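Local coordinates for putative cytoplasmic protein (Enterobacter cloacae, PDB 4HFL) that acts as a type VI secretion effector amidase, probably cutting peptide links in the cell wall of rival bacteria with a papain-like (clan CA) fold, at residues V31-V35 against E36-K40; G44-Q47 against H48-A52; P73-N77 against S78-T82; F93-K96 against D97-F101. All blocks are in the same frame, centred on the assembly; numbering follows the deposited sequence.

Contact 1 (V31-V35 against E36-K40); sequences VNVNV and EQVGK
Asn34 and Gln37 meet in a classical helix N-cap: Asn34 stands right before helix 35-42 and lends its side-chain oxygen to a backbone N-H of the first turn. Followed outward, its CB lies near OE2 of Glu36, and CG is 3.7 Å from the same Glu36 OE2. With CG set between the backbone N and the carbonyl carbon (chi1 64°), the amide folds back over the helix start, and OD1 accepts from Gln37 N at 3.0 Å. The bond is nearly straight at hydrogen (161°), although the donor is tilted 29° from the plane of the amide carbonyl. OD1 also lies 3.1 Å from the CG methylene of Glu36, while ND2 lies beside CG of Gln37. Asparagine suits the place because its short side chain brings a carbonyl to an N-H that the helix's own carbonyls cannot serve. A glutamate in the first turn is also apt, since its negative charge would be expected to gain from the amino-terminal end of the helix dipole. Val33 precedes the cap and completes a hydrophobic staple with Val38, CG2 to CG2 at 3.8 Å, while its CG2 also touches CB of Gln37. The loop behind is held by Arg62, which binds the Val33 carbonyl and, weakly, that of Val31. Regular helical bonding starts at the cap itself, where Val38 N donates to Asn34 O at 2.9 Å, in the carbonyl plane.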
loop_
_atom_site.group_PDB
_atom_site.type_symbol
_atom_site.label_atom_id
_atom_site.label_comp_id
_atom_site.label_asym_id
_atom_site.label_seq_id
_atom_site.Cartn_x
_atom_site.Cartn_y
_atom_site.Cartn_z
ATOM N N VAL A 31 0.097 11.745 1.213
ATOM C CA VAL A 31 1.426 11.174 1.576
ATOM C C VAL A 31 2.388 10.725 0.445
ATOM O O VAL A 31 3.296 9.921 0.686
ATOM C CB VAL A 31 1.319 10.039 2.632
ATOM C CG1 VAL A 31 0.905 10.599 3.966
ATOM C CG2 VAL A 31 0.329 8.975 2.170
ATOM N N ASN A 32 2.213 11.237 -0.772
ATOM C CA ASN A 32 3.055 10.812 -1.891
ATOM C C ASN A 32 4.408 11.522 -1.922
ATOM O O ASN A 32 4.757 12.180 -2.906
ATOM C CB ASN A 32 2.347 10.994 -3.235
ATOM C CG ASN A 32 3.073 10.295 -4.373
ATOM O OD1 ASN A 32 3.859 9.371 -4.144
ATOM N ND2 ASN A 32 2.828 10.741 -5.607
ATOM N N VAL A 33 5.165 11.390 -0.839
ATOM C CA VAL A 33 6.534 11.899 -0.813
ATOM C C VAL A 33 7.476 10.787 -0.368
ATOM O O VAL A 33 7.017 9.716 0.044
ATOM C CB VAL A 33 6.657 13.111 0.116
ATOM C CG1 VAL A 33 5.959 14.315 -0.496
ATOM C CG2 VAL A 33 6.065 12.795 1.469
ATOM N N ASN A 34 8.786 11.027 -0.460
ATOM C CA ASN A 34 9.775 10.038 -0.021
ATOM C C ASN A 34 9.640 9.715 1.474
ATOM O O ASN A 34 9.052 10.505 2.233
ATOM C CB ASN A 34 11.205 10.495 -0.355
ATOM C CG ASN A 34 11.619 11.767 0.390
ATOM O OD1 ASN A 34 11.659 11.794 1.623
ATOM N ND2 ASN A 34 11.971 12.813 -0.364
ATOM N N VAL A 35 10.207 8.574 1.880
ATOM C CA VAL A 35 10.046 8.034 3.236
ATOM C C VAL A 35 10.361 9.029 4.361
ATOM O O VAL A 35 9.601 9.150 5.327
ATOM C CB VAL A 35 10.853 6.702 3.421
ATOM C CG1 VAL A 35 12.339 6.907 3.165
ATOM C CG2 VAL A 35 10.645 6.127 4.812
ATOM N N GLU A 36 11.469 9.749 4.234
ATOM C CA GLU A 36 11.877 10.657 5.300
ATOM C C GLU A 36 10.906 11.835 5.415
ATOM O O GLU A 36 10.607 12.289 6.517
ATOM C CB GLU A 36 13.345 11.101 5.146
ATOM C CG GLU A 36 13.882 11.172 3.710
ATOM C CD GLU A 36 14.388 9.830 3.164
ATOM O OE1 GLU A 36 15.173 9.132 3.849
ATOM O OE2 GLU A 36 14.005 9.481 2.029
ATOM N N GLN A 37 10.387 12.293 4.279
ATOM C CA GLN A 37 9.338 13.316 4.259
ATOM C C GLN A 37 8.005 12.789 4.828
ATOM O O GLN A 37 7.244 13.535 5.481
ATOM C CB GLN A 37 9.150 13.850 2.834
ATOM C CG GLN A 37 10.237 14.810 2.357
ATOM C CD GLN A 37 10.184 16.149 3.065
ATOM O OE1 GLN A 37 10.658 16.288 4.193
ATOM N NE2 GLN A 37 9.608 17.146 2.404
ATOM N N VAL A 38 7.740 11.503 4.583
ATOM C CA VAL A 38 6.572 10.814 5.138
ATOM C C VAL A 38 6.643 10.778 6.667
ATOM O O VAL A 38 5.636 10.989 7.345
ATOM C CB VAL A 38 6.438 9.371 4.569
ATOM C CG1 VAL A 38 5.420 8.563 5.344
ATOM C CG2 VAL A 38 6.063 9.402 3.085
ATOM N N GLY A 39 7.829 10.514 7.210
ATOM C CA GLY A 39 8.008 10.546 8.653
ATOM C C GLY A 39 7.892 11.960 9.185
ATOM O O GLY A 39 7.169 12.233 10.150
ATOM N N LYS A 40 8.604 12.865 8.524
ATOM C CA LYS A 40 8.567 14.281 8.837
ATOM C C LYS A 40 7.151 14.854 8.799
ATOM O O LYS A 40 6.900 15.919 9.361
ATOM C CB LYS A 40 9.487 15.042 7.881
ATOM C CG LYS A 40 10.912 15.256 8.414
ATOM C CD LYS A 40 11.592 13.985 8.896
ATOM C CE LYS A 40 12.840 14.305 9.694
ATOM N NZ LYS A 40 12.520 14.635 11.111
#

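Contact 2 (G44-Q47 against H48-A52); sequences GKVQ and HNIDA
Lys45 wraps back over His48 and Asn49, its neighbours one helical turn on. Its CG leaves anti to the backbone N (chi1 -175°), and bends at the next three torsions curl the chain over the helix surface. As a result CD lies 3.3 Å from ND2 of Asn49, and CE and NZ run beside the His48 imidazole, NZ 3.4 Å from ND1. The two side chains run out together, and the long flexible lysine spends its methylenes on packing against its neighbours. On another flank the extended Gln47 crosses Asp51, with amide and carboxylate planes 62° apart; Gln47 CG lies 3.4 Å from Asp51 OD2. Toward the interior, Val46 and Ile50 are paired, CG1 to CD1 at 3.9 Å. Beneath these pairs run the i to i+4 bonds of an alpha helix, from His48 N to Gly44 O through Asp51 N to Gln47 O. Gly44 opens the segment with a positive phi of 62°, a conformation that a residue without CB adopts easily. Helix 35-42 lies beside the polar flank, where Lys40 forms a salt bridge with Asp51 OD2 and a hydrogen bond with Gln47 OE1. Val46 and Ile50 rest on Ile61 of helix 59-69, while Lys45, Val46 and Asn49 touch Val83 of strand 82-84.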
loop_
_atom_site.group_PDB
_atom_site.type_symbol
_atom_site.label_atom_id
_atom_site.label_comp_id
_atom_site.label_asym_id
_atom_site.label_seq_id
_atom_site.Cartn_x
_atom_site.Cartn_y
_atom_site.Cartn_z
ATOM N N GLY A 44 5.697 11.534 15.288
ATOM C CA GLY A 44 5.689 10.448 16.259
ATOM C C GLY A 44 6.699 9.326 16.070
ATOM O O GLY A 44 7.827 9.550 15.607
ATOM N N LYS A 45 6.294 8.113 16.441
ATOM C CA LYS A 45 7.168 6.939 16.345
ATOM C C LYS A 45 7.466 6.537 14.901
ATOM O O LYS A 45 8.507 5.944 14.609
ATOM C CB LYS A 45 6.575 5.759 17.128
ATOM C CG LYS A 45 7.466 4.515 17.193
ATOM C CD LYS A 45 8.942 4.828 17.548
ATOM C CE LYS A 45 9.132 5.437 18.944
ATOM N NZ LYS A 45 9.059 6.929 18.948
ATOM N N VAL A 46 6.552 6.861 13.996
ATOM C CA VAL A 46 6.809 6.660 12.576
ATOM C C VAL A 46 8.013 7.508 12.131
ATOM O O VAL A 46 8.944 6.990 11.497
ATOM C CB VAL A 46 5.559 6.969 11.730
ATOM C CG1 VAL A 46 5.899 6.945 10.254
ATOM C CG2 VAL A 46 4.455 5.960 12.031
ATOM N N GLN A 47 8.002 8.796 12.491
ATOM C CA GLN A 47 9.114 9.693 12.166
ATOM C C GLN A 47 10.394 9.272 12.865
ATOM O O GLN A 47 11.476 9.304 12.274
ATOM C CB GLN A 47 8.806 11.150 12.534
ATOM C CG GLN A 47 10.075 12.007 12.553
ATOM C CD GLN A 47 9.820 13.498 12.596
ATOM O OE1 GLN A 47 10.674 14.269 13.039
ATOM N NE2 GLN A 47 8.655 13.915 12.120
ATOM N N HIS A 48 10.271 8.897 14.133
ATOM C CA HIS A 48 11.425 8.420 14.887
ATOM C C HIS A 48 12.098 7.212 14.221
ATOM O O HIS A 48 13.327 7.194 14.018
ATOM C CB HIS A 48 10.999 8.060 16.305
ATOM C CG HIS A 48 12.129 7.626 17.178
ATOM N ND1 HIS A 48 12.162 6.392 17.789
ATOM C CD2 HIS A 48 13.269 8.259 17.540
ATOM C CE1 HIS A 48 13.273 6.287 18.499
ATOM N NE2 HIS A 48 13.963 7.406 18.364
ATOM N N ASN A 49 11.302 6.202 13.878
ATOM C CA ASN A 49 11.869 4.993 13.284
ATOM C C ASN A 49 12.381 5.239 11.865
ATOM O O ASN A 49 13.372 4.642 11.443
ATOM C CB ASN A 49 10.882 3.825 13.344
ATOM C CG ASN A 49 10.599 3.376 14.766
ATOM O OD1 ASN A 49 11.447 3.496 15.647
ATOM N ND2 ASN A 49 9.401 2.857 14.995
ATOM N N ILE A 50 11.715 6.135 11.140
ATOM C CA ILE A 50 12.236 6.578 9.844
ATOM C C ILE A 50 13.618 7.269 9.958
ATOM O O ILE A 50 14.529 6.968 9.185
ATOM C CB ILE A 50 11.208 7.464 9.101
ATOM C CG1 ILE A 50 10.107 6.576 8.502
ATOM C CG2 ILE A 50 11.877 8.296 8.018
ATOM C CD1 ILE A 50 8.979 7.329 7.851
ATOM N N ASP A 51 13.765 8.169 10.929
ATOM C CA ASP A 51 15.017 8.904 11.159
ATOM C C ASP A 51 16.134 7.997 11.675
ATOM O O ASP A 51 17.314 8.267 11.444
ATOM C CB ASP A 51 14.810 10.049 12.166
ATOM C CG ASP A 51 13.950 11.182 11.620
ATOM O OD1 ASP A 51 13.751 11.274 10.386
ATOM O OD2 ASP A 51 13.479 12.001 12.442
ATOM N N ALA A 52 15.761 6.939 12.396
ATOM C CA ALA A 52 16.743 5.980 12.912
ATOM C C ALA A 52 17.280 5.078 11.809
ATOM O O ALA A 52 18.412 4.589 11.887
ATOM C CB ALA A 52 16.132 5.141 14.010
#

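Contact 3 (P73-N77 against S78-T82); sequences PVPSN and SKYAT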
loop_
_atom_site.group_PDB
_atom_site.type_symbol
_atom_site.label_atom_id
_atom_site.label_comp_id
_atom_site.label_asym_id
_atom_site.label_seq_id
_atom_site.Cartn_x
_atom_site.Cartn_y
_atom_site.Cartn_z
ATOM N N PRO A 73 -9.574 1.127 10.064
ATOM C CA PRO A 73 -8.528 1.377 11.060
ATOM C C PRO A 73 -7.546 0.215 11.116
ATOM O O PRO A 73 -7.983 -0.933 11.239
ATOM C CB PRO A 73 -9.320 1.522 12.378
ATOM C CG PRO A 73 -10.590 0.751 12.157
ATOM C CD PRO A 73 -10.888 0.828 10.671
ATOM N N VAL A 74 -6.247 0.495 10.996
ATOM C CA VAL A 74 -5.237 -0.567 11.103
ATOM C C VAL A 74 -5.314 -1.167 12.511
ATOM O O VAL A 74 -5.212 -0.435 13.502
ATOM C CB VAL A 74 -3.816 -0.037 10.795
ATOM C CG1 VAL A 74 -2.744 -1.075 11.132
ATOM C CG2 VAL A 74 -3.708 0.395 9.326
ATOM N N PRO A 75 -5.509 -2.499 12.600
ATOM C CA PRO A 75 -5.841 -3.168 13.867
ATOM C C PRO A 75 -4.636 -3.358 14.786
ATOM O O PRO A 75 -3.503 -3.150 14.348
ATOM C CB PRO A 75 -6.348 -4.537 13.403
ATOM C CG PRO A 75 -5.553 -4.808 12.158
ATOM C CD PRO A 75 -5.358 -3.464 11.492
ATOM N N SER A 76 -4.885 -3.722 16.045
ATOM C CA SER A 76 -3.818 -4.139 16.954
ATOM C C SER A 76 -3.827 -5.662 17.006
ATOM O O SER A 76 -4.610 -6.269 17.741
ATOM C CB SER A 76 -4.021 -3.554 18.354
ATOM O OG SER A 76 -2.877 -3.755 19.167
ATOM N N ASN A 77 -2.957 -6.275 16.212
ATOM C CA ASN A 77 -3.028 -7.702 15.959
ATOM C C ASN A 77 -1.623 -8.267 15.860
ATOM O O ASN A 77 -0.709 -7.573 15.410
ATOM C CB ASN A 77 -3.784 -7.934 14.650
ATOM C CG ASN A 77 -4.180 -9.380 14.446
ATOM O OD1 ASN A 77 -3.403 -10.185 13.926
ATOM N ND2 ASN A 77 -5.405 -9.716 14.836
ATOM N N SER A 78 -1.451 -9.520 16.275
ATOM C CA SER A 78 -0.139 -10.158 16.249
ATOM C C SER A 78 0.338 -10.454 14.829
ATOM O O SER A 78 1.524 -10.702 14.612
ATOM C CB SER A 78 -0.140 -11.439 17.097
ATOM O OG SER A 78 -1.175 -12.328 16.709
ATOM N N LYS A 79 -0.579 -10.425 13.864
ATOM C CA LYS A 79 -0.224 -10.714 12.475
ATOM C C LYS A 79 0.463 -9.537 11.783
ATOM O O LYS A 79 1.142 -9.719 10.766
ATOM C CB LYS A 79 -1.461 -11.133 11.672
ATOM C CG LYS A 79 -2.072 -12.453 12.119
ATOM C CD LYS A 79 -3.362 -12.754 11.372
ATOM C CE LYS A 79 -4.519 -12.931 12.348
ATOM N NZ LYS A 79 -5.731 -13.516 11.705
ATOM N N TYR A 80 0.299 -8.339 12.340
ATOM C CA TYR A 80 0.754 -7.127 11.664
ATOM C C TYR A 80 1.616 -6.257 12.572
ATOM O O TYR A 80 1.186 -5.870 13.658
ATOM C CB TYR A 80 -0.457 -6.335 11.141
ATOM C CG TYR A 80 -1.491 -7.219 10.468
ATOM C CD1 TYR A 80 -1.227 -7.821 9.245
ATOM C CD2 TYR A 80 -2.720 -7.465 11.065
ATOM C CE1 TYR A 80 -2.159 -8.642 8.636
ATOM C CE2 TYR A 80 -3.658 -8.278 10.460
ATOM C CZ TYR A 80 -3.370 -8.861 9.245
ATOM O OH TYR A 80 -4.297 -9.671 8.635
ATOM N N ALA A 81 2.833 -5.952 12.125
ATOM C CA ALA A 81 3.736 -5.089 12.894
ATOM C C ALA A 81 3.293 -3.641 12.759
ATOM O O ALA A 81 3.211 -3.114 11.646
ATOM C CB ALA A 81 5.175 -5.246 12.418
ATOM N N THR A 82 3.000 -3.003 13.890
ATOM C CA THR A 82 2.470 -1.646 13.876
ATOM C C THR A 82 3.152 -0.771 14.917
ATOM O O THR A 82 3.511 -1.248 15.996
ATOM C CB THR A 82 0.941 -1.631 14.141
ATOM O OG1 THR A 82 0.674 -2.173 15.440
ATOM C CG2 THR A 82 0.190 -2.460 13.081
#
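From Asn77 to Tyr80 the chain reverses in a type I beta turn, closed by a weak hydrogen bond of 3.3 Å from Tyr80 N to Asn77 O. A stronger bond lies alongside: Asn77 OD1 accepts from Lys79 N at 2.8 Å, which makes an Asx turn inside the beta turn. Asn77 achieves this with CG anti to its own N (chi1 -167°), so that the amide leans forward over the corner; the donor approaches at a C=O...N angle of 134°, tilted 21° from the carbonyl plane. Asparagine fits this first position because its side-chain carbonyl can take up an amide hydrogen that the turn's own closing bond leaves aside. Lys79 then passes across the same oxygen, its aliphatic chain close to OD1 and its CE 3.4 Å away. The CB of Lys79 also sits over the centre of one face of the Tyr80 ring, 3.7 Å above the plane. Two further groups approach that ring obliquely: Asn77 CB is 3.8 Å from Tyr80 CD2. The rigid Pro75 brings its CG within 4.0 Å of Tyr80 CD2. Farther from the turn, Val74 and Thr82 pass antiparallel to one another, Val74 CG1 meeting Thr82 CG2 at 3.8 Å; threonine supplies a methyl to this apolar pairing. The whole loop links helix 59-69 to strand 82-84. Val74 N binds Asn68 OD1 of that helix, the Val74 side chain packs on Arg90 and Met92 of strand 90-92, and Tyr80 meets Phe101 of helix 95-106 edge-to-face.

Contact 4 (F93-K96 against D97-F101); sequences FRVK and DMIAF
The side chains of Arg94 and Asp97 run out together from the start of helix 95-106, their guanidinium and carboxylate planes 40° apart. They touch through the aliphatic part of the arginine: its CB is 3.5 Å from Asp97 OD2 and its CD 3.7 Å, while the extended chain carries the guanidinium onward, leaving NE 4.6 Å from that oxygen. Lys96 runs along the other oxygen, its CE 3.2 Å from Asp97 OD1 and its NZ at 4.0 Å, a long salt bridge. Both basic chains thus pass the carboxylate on the same general side, one along each oxygen, and neither grips it closely. Asp97 holds CG beside its own backbone N (chi1 -69°), which turns the carboxylate back toward the helix start. There a water donates to OD2 at 2.6 Å and accepts from Arg94 N at 3.0 Å. Arg94, at the N-cap, has no side-chain acceptor to offer, so there is no true capping box; the water stands in for one of its two bonds, that from the N-cap N-H to the Asp97 side chain. Arg94 O receives only weak bonds, from Asp97 N and Met98 N, before regular helical bonding sets in with Ile99 N to Val95 O. Those two branched residues make the apolar flank, Val95 CG2 to Ile99 CD1 at 4.2 Å, and Ile99 continues onto strand 126-133. OD2 also accepts from Ala81 N. A buried aspartate thus gathers a water, a loop amide and nearby positive charge at a helix start, surroundings likely to stabilise its negative charge.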
loop_
_atom_site.group_PDB
_atom_site.type_symbol
_atom_site.label_atom_id
_atom_site.label_comp_id
_atom_site.label_asym_id
_atom_site.label_seq_id
_atom_site.Cartn_x
_atom_site.Cartn_y
_atom_site.Cartn_z
ATOM N N PHE A 93 4.658 -1.140 8.874
ATOM C CA PHE A 93 5.907 -0.688 8.276
ATOM C C PHE A 93 6.593 -1.814 7.473
ATOM O O PHE A 93 7.674 -1.606 6.911
ATOM C CB PHE A 93 6.842 -0.114 9.348
ATOM C CG PHE A 93 7.152 -1.078 10.460
ATOM C CD1 PHE A 93 8.242 -1.940 10.362
ATOM C CD2 PHE A 93 6.356 -1.129 11.595
ATOM C CE1 PHE A 93 8.539 -2.833 11.378
ATOM C CE2 PHE A 93 6.648 -2.013 12.620
ATOM C CZ PHE A 93 7.742 -2.876 12.506
ATOM N N ARG A 94 5.941 -2.981 7.410
ATOM C CA ARG A 94 6.366 -4.094 6.550
ATOM C C ARG A 94 5.365 -4.333 5.419
ATOM O O ARG A 94 4.157 -4.505 5.652
ATOM C CB ARG A 94 6.535 -5.380 7.364
ATOM C CG ARG A 94 7.755 -5.374 8.264
ATOM C CD ARG A 94 7.682 -6.484 9.298
ATOM N NE ARG A 94 8.484 -6.171 10.481
ATOM C CZ ARG A 94 8.582 -6.953 11.554
ATOM N NH1 ARG A 94 7.933 -8.107 11.594
ATOM N NH2 ARG A 94 9.331 -6.582 12.585
ATOM N N VAL A 95 5.855 -4.355 4.185
ATOM C CA VAL A 95 4.941 -4.449 3.050
ATOM C C VAL A 95 4.196 -5.793 2.993
ATOM O O VAL A 95 3.043 -5.856 2.552
ATOM C CB VAL A 95 5.639 -4.091 1.712
ATOM C CG1 VAL A 95 6.532 -5.234 1.228
ATOM C CG2 VAL A 95 4.608 -3.725 0.663
ATOM N N LYS A 96 4.841 -6.860 3.462
ATOM C CA LYS A 96 4.216 -8.188 3.489
ATOM C C LYS A 96 2.980 -8.189 4.394
ATOM O O LYS A 96 1.986 -8.881 4.124
ATOM C CB LYS A 96 5.234 -9.237 3.954
ATOM C CG LYS A 96 4.899 -9.903 5.274
ATOM C CD LYS A 96 6.143 -10.083 6.143
ATOM C CE LYS A 96 5.762 -10.641 7.511
ATOM N NZ LYS A 96 6.881 -10.574 8.489
ATOM N N ASP A 97 3.039 -7.386 5.455
ATOM C CA ASP A 97 1.929 -7.271 6.396
ATOM C C ASP A 97 0.748 -6.531 5.772
ATOM O O ASP A 97 -0.407 -6.906 5.977
ATOM C CB ASP A 97 2.373 -6.536 7.662
ATOM C CG ASP A 97 3.358 -7.339 8.501
ATOM O OD1 ASP A 97 3.463 -8.570 8.312
ATOM O OD2 ASP A 97 4.013 -6.732 9.371
ATOM N N MET A 98 1.032 -5.469 5.022
ATOM C CA MET A 98 -0.034 -4.722 4.357
ATOM C C MET A 98 -0.690 -5.622 3.304
ATOM O O MET A 98 -1.929 -5.695 3.187
ATOM C CB MET A 98 0.544 -3.459 3.713
ATOM C CG MET A 98 -0.456 -2.623 2.921
ATOM S SD MET A 98 -1.952 -2.194 3.852
ATOM C CE MET A 98 -1.265 -1.238 5.217
ATOM N N ILE A 99 0.168 -6.327 2.567
ATOM C CA ILE A 99 -0.261 -7.258 1.530
ATOM C C ILE A 99 -1.174 -8.341 2.107
ATOM O O ILE A 99 -2.218 -8.646 1.528
ATOM C CB ILE A 99 0.965 -7.867 0.787
ATOM C CG1 ILE A 99 1.612 -6.802 -0.122
ATOM C CG2 ILE A 99 0.559 -9.060 -0.028
ATOM C CD1 ILE A 99 2.885 -7.270 -0.865
ATOM N N ALA A 100 -0.798 -8.912 3.251
ATOM C CA ALA A 100 -1.652 -9.901 3.928
ATOM C C ALA A 100 -2.939 -9.281 4.480
ATOM O O ALA A 100 -4.003 -9.896 4.460
ATOM C CB ALA A 100 -0.874 -10.593 5.032
ATOM N N PHE A 101 -2.839 -8.045 4.960
ATOM C CA PHE A 101 -3.957 -7.374 5.595
ATOM C C PHE A 101 -5.089 -7.075 4.625
ATOM O O PHE A 101 -6.260 -7.243 4.967
ATOM C CB PHE A 101 -3.481 -6.076 6.231
ATOM C CG PHE A 101 -4.575 -5.285 6.895
ATOM C CD1 PHE A 101 -5.394 -5.872 7.852
ATOM C CD2 PHE A 101 -4.769 -3.947 6.578
ATOM C CE1 PHE A 101 -6.403 -5.137 8.478
ATOM C CE2 PHE A 101 -5.774 -3.198 7.204
ATOM C CZ PHE A 101 -6.589 -3.793 8.150
HETATM O O HOH W 1 4.066 -4.114 9.436
#

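Overall arrangement
Each contact closes a turn or a helical stretch within ten residues, and all four follow in series along the chain, none nesting or crossing. Contact 1 leads from the loop after helix 21-30 into helix 35-42, and contact 2 lies on the next helix, 44-52. These two touch directly: Gln47 NE2 reaches the Gly39 carbonyl, joining the consecutive helices. Contact 3 then bridges helix 59-69 and strand 82-84, and contact 4 begins helix 95-106 after strand 90-92. The later pair also touch, with Ala81 CB packed on the Phe93 ring, which ties the loop before strand 82-84 to the start of helix 95-106. Between the two pairs, contacts 2 and 4 leave about 6 Å between nearest atoms.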